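Local atomic coordinates of PKS (Streptomyces sp. CNQ431, PDB entry 5YDA), a protein that probably loads acyl extender units onto the assembly line, as the broadly selective acyltransferase domain of the splenocin polyketide synthase SpnD. Residues A[71-82]-A[419-429]; A[175-184]-A[201-209]. One frame throughout, in Å; residues are numbered along the deposited sequence.

Interaction 1. Residues A[71-82]-A[419-429]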
loop_
_atom_site.group_PDB
_atom_site.type_symbol
_atom_site.label_atom_id
_atom_site.label_comp_id
_atom_site.label_asym_id
_atom_site.label_seq_id
_atom_site.Cartn_x
_atom_site.Cartn_y
_atom_site.Cartn_z
ATOM N N ARG A 71 5.289 5.360 28.177
ATOM C CA ARG A 71 4.855 6.560 27.468
ATOM C C ARG A 71 4.990 7.822 28.313
ATOM O O ARG A 71 5.598 8.800 27.871
ATOM C CB ARG A 71 3.403 6.412 27.016
ATOM C CG ARG A 71 3.203 5.482 25.852
ATOM C CD ARG A 71 1.770 5.023 25.815
ATOM N NE ARG A 71 1.442 4.312 24.585
ATOM C CZ ARG A 71 1.868 3.086 24.282
ATOM N NH1 ARG A 71 2.656 2.420 25.120
ATOM N NH2 ARG A 71 1.502 2.519 23.137
ATOM N N ALA A 72 4.466 7.804 29.545
ATOM C CA ALA A 72 4.395 9.020 30.352
ATOM C C ALA A 72 5.677 9.285 31.142
ATOM O O ALA A 72 6.054 10.448 31.322
ATOM C CB ALA A 72 3.197 8.946 31.302
ATOM N N ASP A 73 6.378 8.236 31.592
ATOM C CA ASP A 73 7.456 8.365 32.574
ATOM C C ASP A 73 8.860 8.421 31.968
ATOM O O ASP A 73 9.842 8.381 32.719
ATOM C CB ASP A 73 7.415 7.210 33.588
ATOM C CG ASP A 73 6.083 7.097 34.305
ATOM O OD1 ASP A 73 5.252 8.023 34.197
ATOM O OD2 ASP A 73 5.872 6.074 34.989
ATOM N N ARG A 74 8.989 8.502 30.648
ATOM C CA ARG A 74 10.301 8.551 30.016
ATOM C C ARG A 74 10.247 9.503 28.829
ATOM O O ARG A 74 9.182 9.689 28.225
ATOM C CB ARG A 74 10.760 7.155 29.552
ATOM C CG ARG A 74 11.167 6.221 30.699
ATOM C CD ARG A 74 12.641 6.390 31.073
ATOM N NE ARG A 74 12.866 6.605 32.506
ATOM C CZ ARG A 74 12.765 5.660 33.440
ATOM N NH1 ARG A 74 12.420 4.420 33.103
ATOM N NH2 ARG A 74 13.003 5.955 34.716
ATOM N N PRO A 75 11.364 10.141 28.493
ATOM C CA PRO A 75 11.398 10.995 27.303
ATOM C C PRO A 75 11.620 10.175 26.037
ATOM O O PRO A 75 12.177 9.074 26.065
ATOM C CB PRO A 75 12.585 11.925 27.577
ATOM C CG PRO A 75 13.505 11.088 28.424
ATOM C CD PRO A 75 12.633 10.177 29.245
ATOM N N ALA A 76 11.165 10.731 24.915
ATOM C CA ALA A 76 11.291 10.072 23.613
ATOM C C ALA A 76 12.621 10.481 22.985
ATOM O O ALA A 76 12.719 11.478 22.269
ATOM C CB ALA A 76 10.108 10.424 22.721
ATOM N N LEU A 77 13.653 9.682 23.238
ATOM C CA LEU A 77 15.006 9.999 22.802
ATOM C C LEU A 77 15.207 9.594 21.336
ATOM O O LEU A 77 14.279 9.152 20.653
ATOM C CB LEU A 77 16.012 9.335 23.737
ATOM C CG LEU A 77 15.818 9.550 25.245
ATOM C CD1 LEU A 77 16.993 8.978 26.015
ATOM C CD2 LEU A 77 15.640 11.016 25.568
ATOM N N ARG A 78 16.448 9.722 20.844
ATOM C CA ARG A 78 16.696 9.696 19.403
ATOM C C ARG A 78 16.676 8.283 18.834
ATOM O O ARG A 78 16.188 8.074 17.718
ATOM C CB ARG A 78 18.034 10.378 19.075
ATOM C CG ARG A 78 17.997 11.922 19.114
ATOM C CD ARG A 78 19.101 12.621 18.266
ATOM N NE ARG A 78 20.288 11.806 17.981
ATOM C CZ ARG A 78 20.701 11.481 16.753
ATOM N NH1 ARG A 78 20.024 11.912 15.687
ATOM N NH2 ARG A 78 21.791 10.727 16.584
ATOM N N HIS A 79 17.223 7.315 19.560
ATOM C CA HIS A 79 17.302 5.933 19.103
ATOM C C HIS A 79 16.131 5.153 19.690
ATOM O O HIS A 79 16.006 5.049 20.914
ATOM C CB HIS A 79 18.633 5.304 19.514
ATOM C CG HIS A 79 19.817 5.858 18.783
ATOM N ND1 HIS A 79 20.509 5.136 17.835
ATOM C CD2 HIS A 79 20.437 7.057 18.867
ATOM C CE1 HIS A 79 21.499 5.869 17.360
ATOM N NE2 HIS A 79 21.479 7.039 17.971
ATOM N N ARG A 80 15.283 4.594 18.824
ATOM C CA ARG A 80 14.013 4.022 19.248
ATOM C C ARG A 80 13.825 2.613 18.708
ATOM O O ARG A 80 14.282 2.287 17.611
ATOM C CB ARG A 80 12.832 4.875 18.776
ATOM C CG ARG A 80 12.958 6.333 19.097
ATOM C CD ARG A 80 11.732 7.121 18.651
ATOM N NE ARG A 80 11.778 8.472 19.208
ATOM C CZ ARG A 80 10.921 9.444 18.926
ATOM N NH1 ARG A 80 9.916 9.238 18.075
ATOM N NH2 ARG A 80 11.064 10.631 19.506
ATOM N N LEU A 81 13.125 1.787 19.487
ATOM C CA LEU A 81 12.536 0.552 18.978
ATOM C C LEU A 81 11.248 0.273 19.747
ATOM O O LEU A 81 10.964 0.891 20.774
ATOM C CB LEU A 81 13.505 -0.638 19.061
ATOM C CG LEU A 81 14.091 -1.167 20.376
ATOM C CD1 LEU A 81 13.082 -1.942 21.216
ATOM C CD2 LEU A 81 15.294 -2.048 20.059
ATOM N N THR A 82 10.460 -0.664 19.233
ATOM C CA THR A 82 9.232 -1.066 19.893
ATOM C C THR A 82 9.110 -2.573 19.818
ATOM O O THR A 82 9.728 -3.221 18.973
ATOM C CB THR A 82 7.966 -0.454 19.267
ATOM O OG1 THR A 82 7.815 -0.938 17.923
ATOM C CG2 THR A 82 8.003 1.071 19.288
ATOM N N TRP A 419 6.573 5.042 14.775
ATOM C CA TRP A 419 7.032 5.818 15.924
ATOM C C TRP A 419 8.551 5.785 16.043
ATOM O O TRP A 419 9.184 6.819 16.291
ATOM C CB TRP A 419 6.391 5.306 17.216
ATOM C CG TRP A 419 6.924 6.013 18.451
ATOM C CD1 TRP A 419 6.480 7.198 18.975
ATOM C CD2 TRP A 419 8.005 5.585 19.298
ATOM N NE1 TRP A 419 7.213 7.529 20.089
ATOM C CE2 TRP A 419 8.152 6.556 20.312
ATOM C CE3 TRP A 419 8.856 4.471 19.299
ATOM C CZ2 TRP A 419 9.116 6.448 21.316
ATOM C CZ3 TRP A 419 9.807 4.362 20.297
ATOM C CH2 TRP A 419 9.936 5.350 21.290
ATOM N N SER A 420 9.154 4.602 15.868
ATOM C CA SER A 420 10.606 4.484 15.974
ATOM C C SER A 420 11.328 5.378 14.973
ATOM O O SER A 420 12.435 5.851 15.251
ATOM C CB SER A 420 11.031 3.029 15.782
ATOM O OG SER A 420 10.659 2.250 16.906
ATOM N N ALA A 421 10.734 5.610 13.803
ATOM C CA ALA A 421 11.359 6.469 12.809
ATOM C C ALA A 421 11.142 7.946 13.093
ATOM O O ALA A 421 11.740 8.786 12.407
ATOM C CB ALA A 421 10.828 6.138 11.410
ATOM N N GLY A 422 10.298 8.289 14.065
ATOM C CA GLY A 422 10.053 9.671 14.407
ATOM C C GLY A 422 8.652 10.176 14.135
ATOM O O GLY A 422 8.416 11.380 14.277
ATOM N N VAL A 423 7.717 9.310 13.751
ATOM C CA VAL A 423 6.323 9.718 13.542
ATOM C C VAL A 423 5.623 9.520 14.878
ATOM O O VAL A 423 4.998 8.487 15.139
ATOM C CB VAL A 423 5.662 8.939 12.407
ATOM C CG1 VAL A 423 4.276 9.510 12.122
ATOM C CG2 VAL A 423 6.524 8.982 11.155
ATOM N N ASP A 424 5.726 10.528 15.751
ATOM C CA ASP A 424 5.337 10.327 17.144
ATOM C C ASP A 424 3.862 9.967 17.279
ATOM O O ASP A 424 3.497 9.127 18.107
ATOM C CB ASP A 424 5.652 11.574 17.964
ATOM C CG ASP A 424 7.141 11.879 18.030
ATOM O OD1 ASP A 424 7.473 13.043 18.313
ATOM O OD2 ASP A 424 7.981 10.973 17.814
ATOM N N ALA A 425 2.997 10.586 16.474
ATOM C CA ALA A 425 1.579 10.284 16.599
ATOM C C ALA A 425 1.247 8.843 16.232
ATOM O O ALA A 425 0.107 8.414 16.450
ATOM C CB ALA A 425 0.759 11.247 15.733
ATOM N N ALA A 426 2.197 8.083 15.681
ATOM C CA ALA A 426 1.888 6.708 15.320
ATOM C C ALA A 426 1.727 5.806 16.540
ATOM O O ALA A 426 1.045 4.782 16.439
ATOM C CB ALA A 426 2.960 6.145 14.391
ATOM N N LEU A 427 2.309 6.170 17.681
ATOM C CA LEU A 427 2.245 5.320 18.876
ATOM C C LEU A 427 0.830 5.300 19.441
ATOM O O LEU A 427 0.304 6.364 19.792
ATOM C CB LEU A 427 3.228 5.829 19.922
ATOM C CG LEU A 427 3.577 4.876 21.063
ATOM C CD1 LEU A 427 4.273 3.624 20.533
ATOM C CD2 LEU A 427 4.447 5.584 22.101
ATOM N N PRO A 428 0.177 4.139 19.544
ATOM C CA PRO A 428 -1.232 4.098 19.984
ATOM C C PRO A 428 -1.414 4.380 21.476
ATOM O O PRO A 428 -0.460 4.412 22.261
ATOM C CB PRO A 428 -1.674 2.669 19.650
ATOM C CG PRO A 428 -0.623 2.120 18.727
ATOM C CD PRO A 428 0.653 2.826 19.081
ATOM N N HIS A 429 -2.703 4.546 21.836
ATOM C CA HIS A 429 -3.311 4.896 23.157
ATOM C C HIS A 429 -3.944 6.284 23.083
ATOM O O HIS A 429 -3.301 7.294 23.393
ATOM C CB HIS A 429 -2.338 4.864 24.338
ATOM C CG HIS A 429 -2.482 3.655 25.210
ATOM N ND1 HIS A 429 -3.636 3.374 25.915
ATOM C CD2 HIS A 429 -1.608 2.663 25.511
ATOM C CE1 HIS A 429 -3.470 2.254 26.599
ATOM N NE2 HIS A 429 -2.248 1.805 26.374
HETATM O O HOH W 1 15.182 5.384 16.033
#

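Interaction 2. Residues A[175-184]-A[201-209]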
loop_
_atom_site.group_PDB
_atom_site.type_symbol
_atom_site.label_atom_id
_atom_site.label_comp_id
_atom_site.label_asym_id
_atom_site.label_seq_id
_atom_site.Cartn_x
_atom_site.Cartn_y
_atom_site.Cartn_z
ATOM N N LEU A 175 -9.749 -5.082 -3.294
ATOM C CA LEU A 175 -8.438 -4.480 -3.044
ATOM C C LEU A 175 -8.561 -2.975 -2.876
ATOM O O LEU A 175 -7.956 -2.395 -1.963
ATOM C CB LEU A 175 -7.456 -4.815 -4.178
ATOM C CG LEU A 175 -6.085 -4.143 -4.041
ATOM C CD1 LEU A 175 -5.312 -4.703 -2.846
ATOM C CD2 LEU A 175 -5.281 -4.320 -5.307
ATOM N N PHE A 176 -9.361 -2.330 -3.738
ATOM C CA PHE A 176 -9.526 -0.883 -3.647
ATOM C C PHE A 176 -10.051 -0.472 -2.276
ATOM O O PHE A 176 -9.505 0.436 -1.641
ATOM C CB PHE A 176 -10.459 -0.403 -4.756
ATOM C CG PHE A 176 -10.753 1.067 -4.710
ATOM C CD1 PHE A 176 -9.802 1.990 -5.133
ATOM C CD2 PHE A 176 -11.977 1.529 -4.241
ATOM C CE1 PHE A 176 -10.075 3.351 -5.086
ATOM C CE2 PHE A 176 -12.253 2.879 -4.194
ATOM C CZ PHE A 176 -11.301 3.796 -4.619
ATOM N N VAL A 177 -11.066 -1.179 -1.772
ATOM C CA VAL A 177 -11.676 -0.813 -0.499
ATOM C C VAL A 177 -10.746 -1.142 0.657
ATOM O O VAL A 177 -10.665 -0.388 1.641
ATOM C CB VAL A 177 -13.051 -1.495 -0.356
ATOM C CG1 VAL A 177 -13.598 -1.361 1.065
ATOM C CG2 VAL A 177 -14.017 -0.889 -1.368
ATOM N N THR A 178 -9.999 -2.247 0.553
ATOM C CA THR A 178 -9.015 -2.561 1.592
ATOM C C THR A 178 -7.987 -1.446 1.729
ATOM O O THR A 178 -7.672 -1.009 2.842
ATOM C CB THR A 178 -8.313 -3.896 1.297
ATOM O OG1 THR A 178 -9.274 -4.962 1.274
ATOM C CG2 THR A 178 -7.250 -4.181 2.360
ATOM N N GLU A 179 -7.443 -0.978 0.607
ATOM C CA GLU A 179 -6.502 0.139 0.642
ATOM C C GLU A 179 -7.136 1.355 1.309
ATOM O O GLU A 179 -6.546 1.985 2.197
ATOM C CB GLU A 179 -6.092 0.486 -0.781
ATOM C CG GLU A 179 -5.230 -0.602 -1.377
ATOM C CD GLU A 179 -4.726 -0.288 -2.797
ATOM O OE1 GLU A 179 -5.094 0.746 -3.381
ATOM O OE2 GLU A 179 -3.926 -1.073 -3.328
ATOM N N TYR A 180 -8.355 1.702 0.875
ATOM C CA TYR A 180 -8.986 2.905 1.390
ATOM C C TYR A 180 -9.236 2.769 2.885
ATOM O O TYR A 180 -8.882 3.667 3.663
ATOM C CB TYR A 180 -10.276 3.184 0.616
ATOM C CG TYR A 180 -10.880 4.506 1.023
ATOM C CD1 TYR A 180 -10.266 5.707 0.677
ATOM C CD2 TYR A 180 -12.052 4.554 1.777
ATOM C CE1 TYR A 180 -10.806 6.923 1.074
ATOM C CE2 TYR A 180 -12.601 5.756 2.173
ATOM C CZ TYR A 180 -11.970 6.940 1.824
ATOM O OH TYR A 180 -12.498 8.146 2.212
ATOM N N ALA A 181 -9.795 1.625 3.314
ATOM C CA ALA A 181 -10.094 1.432 4.734
ATOM C C ALA A 181 -8.824 1.435 5.577
ATOM O O ALA A 181 -8.792 2.009 6.678
ATOM C CB ALA A 181 -10.862 0.122 4.928
ATOM N N LEU A 182 -7.764 0.796 5.074
ATOM C CA LEU A 182 -6.489 0.766 5.782
ATOM C C LEU A 182 -5.880 2.162 5.884
ATOM O O LEU A 182 -5.381 2.560 6.940
ATOM C CB LEU A 182 -5.548 -0.203 5.063
ATOM C CG LEU A 182 -4.247 -0.645 5.724
ATOM C CD1 LEU A 182 -4.453 -0.888 7.212
ATOM C CD2 LEU A 182 -3.862 -1.924 5.020
ATOM N N ALA A 183 -5.915 2.931 4.802
ATOM C CA ALA A 183 -5.421 4.302 4.889
ATOM C C ALA A 183 -6.247 5.135 5.879
ATOM O O ALA A 183 -5.680 5.875 6.694
ATOM C CB ALA A 183 -5.413 4.952 3.505
ATOM N N ARG A 184 -7.584 5.023 5.835
ATOM C CA ARG A 184 -8.406 5.746 6.814
ATOM C C ARG A 184 -8.068 5.324 8.240
ATOM O O ARG A 184 -8.017 6.164 9.144
ATOM C CB ARG A 184 -9.900 5.527 6.574
ATOM C CG ARG A 184 -10.435 5.910 5.204
ATOM C CD ARG A 184 -10.156 7.347 4.806
ATOM N NE ARG A 184 -10.357 8.286 5.898
ATOM C CZ ARG A 184 -10.146 9.593 5.799
ATOM N NH1 ARG A 184 -10.325 10.366 6.857
ATOM N NH2 ARG A 184 -9.761 10.124 4.644
ATOM N N LEU A 201 -4.577 1.270 -10.586
ATOM C CA LEU A 201 -5.725 1.255 -9.679
ATOM C C LEU A 201 -5.438 2.051 -8.403
ATOM O O LEU A 201 -6.289 2.816 -7.929
ATOM C CB LEU A 201 -6.097 -0.200 -9.379
ATOM C CG LEU A 201 -7.354 -0.671 -8.640
ATOM C CD1 LEU A 201 -7.146 -0.731 -7.150
ATOM C CD2 LEU A 201 -8.474 0.265 -8.951
ATOM N N GLY A 202 -4.223 1.928 -7.864
ATOM C CA GLY A 202 -3.874 2.627 -6.643
ATOM C C GLY A 202 -3.883 4.137 -6.762
ATOM O O GLY A 202 -3.978 4.830 -5.738
ATOM N N GLU A 203 -3.758 4.672 -7.983
ATOM C CA GLU A 203 -3.845 6.123 -8.150
ATOM C C GLU A 203 -5.254 6.627 -7.870
ATOM O O GLU A 203 -5.424 7.757 -7.391
ATOM C CB GLU A 203 -3.394 6.544 -9.553
ATOM C CG GLU A 203 -3.306 8.070 -9.694
ATOM C CD GLU A 203 -2.287 8.535 -10.739
ATOM O OE1 GLU A 203 -2.606 9.495 -11.488
ATOM O OE2 GLU A 203 -1.177 7.942 -10.804
ATOM N N TYR A 204 -6.272 5.808 -8.146
ATOM C CA TYR A 204 -7.624 6.161 -7.730
ATOM C C TYR A 204 -7.724 6.224 -6.218
ATOM O O TYR A 204 -8.302 7.173 -5.666
ATOM C CB TYR A 204 -8.636 5.174 -8.305
ATOM C CG TYR A 204 -8.877 5.439 -9.769
ATOM C CD1 TYR A 204 -9.946 6.237 -10.185
ATOM C CD2 TYR A 204 -7.992 4.970 -10.732
ATOM C CE1 TYR A 204 -10.152 6.513 -11.524
ATOM C CE2 TYR A 204 -8.193 5.234 -12.080
ATOM C CZ TYR A 204 -9.283 6.013 -12.471
ATOM O OH TYR A 204 -9.503 6.298 -13.808
ATOM N N THR A 205 -7.153 5.235 -5.527
ATOM C CA THR A 205 -7.182 5.278 -4.071
ATOM C C THR A 205 -6.473 6.522 -3.573
ATOM O O THR A 205 -6.940 7.181 -2.636
ATOM C CB THR A 205 -6.528 4.028 -3.463
ATOM O OG1 THR A 205 -6.880 2.874 -4.233
ATOM C CG2 THR A 205 -6.997 3.833 -2.015
ATOM N N ALA A 206 -5.333 6.844 -4.192
ATOM C CA ALA A 206 -4.585 8.043 -3.826
ATOM C C ALA A 206 -5.422 9.288 -4.062
ATOM O O ALA A 206 -5.427 10.207 -3.237
ATOM C CB ALA A 206 -3.280 8.114 -4.634
ATOM N N ALA A 207 -6.151 9.325 -5.181
ATOM C CA ALA A 207 -6.962 10.492 -5.483
ATOM C C ALA A 207 -8.082 10.655 -4.463
ATOM O O ALA A 207 -8.389 11.782 -4.058
ATOM C CB ALA A 207 -7.517 10.399 -6.908
ATOM N N CYS A 208 -8.685 9.546 -4.011
ATOM C CA CYS A 208 -9.703 9.650 -2.970
ATOM C C CYS A 208 -9.100 10.135 -1.662
ATOM O O CYS A 208 -9.686 10.984 -0.972
ATOM C CB CYS A 208 -10.402 8.311 -2.751
ATOM S SG CYS A 208 -11.399 7.810 -4.120
ATOM N N LEU A 209 -7.930 9.605 -1.301
ATOM C CA LEU A 209 -7.301 10.021 -0.057
ATOM C C LEU A 209 -6.877 11.480 -0.114
ATOM O O LEU A 209 -6.893 12.159 0.912
ATOM C CB LEU A 209 -6.096 9.140 0.245
ATOM C CG LEU A 209 -6.167 7.896 1.130
ATOM C CD1 LEU A 209 -7.515 7.706 1.808
ATOM C CD2 LEU A 209 -5.755 6.657 0.332
HETATM O O HOH W 2 -12.922 10.370 -0.019
#

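Interaction 1. Residues A[71-82]-A[419-429]
Arg80 lies flat on the indole of Trp419, the guanidinium and ring planes 16° apart. Its chain runs straight from CG to NE (chi2 -178°), carrying CD and the guanidinium out over the ring. CD makes a CH-pi contact with the six-membered ring, 3.6 Å from its centroid. The charged end is an off-centre cation-pi partner of the five-membered ring. Thr82 CG2 approaches the same indole obliquely, reaching Trp419 CE3 at 3.5 Å.

Arg80 NH1 forms a salt bridge with Asp424 OD2 (2.6 Å) and a hydrogen bond to Trp419 O (3.1 Å). NE bonds to Leu77 O. All three acceptors lie in the guanidinium plane, which fixes its rotation. Trp419 O also accepts from Gly422 N, on the other face of the carbonyl. That bond belongs to the Schellman motif at the end of helix 407-420, where Gly422 has positive phi, packed here against the two-stranded sheet 32-38/79-85. Water 1 accepts from Arg80 N, within bonding distance of Ser420 O.

Arg71 NE and NH2 both bond to Pro428 O, at 3.0 and 2.9 Å. Leu427 CD2 lies over one guanidinium face, toward the rim; His429 CD2 lies off-centre over the other, its ring turned 82° to the guanidinium.

Interaction 2. Residues A[175-184]-A[201-209]
Phe176 puts the CD1-CE1 side of its ring beside Thr205, with Phe176 CD1 3.2 Å from Thr205 OG1. Its CG stands anti to the backbone N (chi1 177°), which swings the ring across to the other helix. This is a helix-helix packing in the acyltransferase domain. Helices 169-188 and 201-210 run in roughly the same direction here; the axes of segments 175-184 and 201-209 approach to 9.8 Å and cross at -35°. Helix 201-210 follows strand 195-198, and the turn between them fits the GxSxG nucleophile elbow of acyltransferases, with Gly202 as its last glycine.

Leu201 CD1 packs on Phe176 CB at 4.1 Å, near the ring plane. The rim of the ring also meets the backbone carbon of Tyr204 and the sulfur of Cys208. The Cys208 SG contact is sulfur-aromatic, made at the ring edge, with SG 4.0 Å from Phe176 CZ. Leu219 of helix 215-231 also touches Phe176.

Farther along, Tyr180 and Leu209 lie side by side, pointing opposite ways. Leu209 CD1 lies 3.5 Å from Tyr180 CE1, and Leu209 CD2 packs on Ala183 CB at 3.6 Å.

One direct hydrogen bond crosses this buried interface. The straight Glu179 chain (chi2 -177°) brings its carboxylate across Thr205 at about a right angle. Thr205 OG1 donates to Glu179 OE1 at 2.9 Å, meeting that oxygen nearly along its C-O axis, while Thr205 CG2 rests on Glu179 CB at 3.7 Å.

How the interactions relate
Interaction 1 and interaction 2 do not touch. They lie about 27 Å apart between centres and about 11 Å between nearest atoms. Along the chain, interaction 2 is nested inside the loop that interaction 1 closes. Interaction 1 ties strand 79-85 and the end of helix 63-72 to the end of helix 407-420 and the residues after it. The centre of interaction 1 lies about 23 Å, and that of the buried interaction 2 about 8 Å, from the centre of the chain. Interaction 2 also lies closer to the probable active site, because 201-209 begins just after Ser200, the likely nucleophile of the GxSxG pattern.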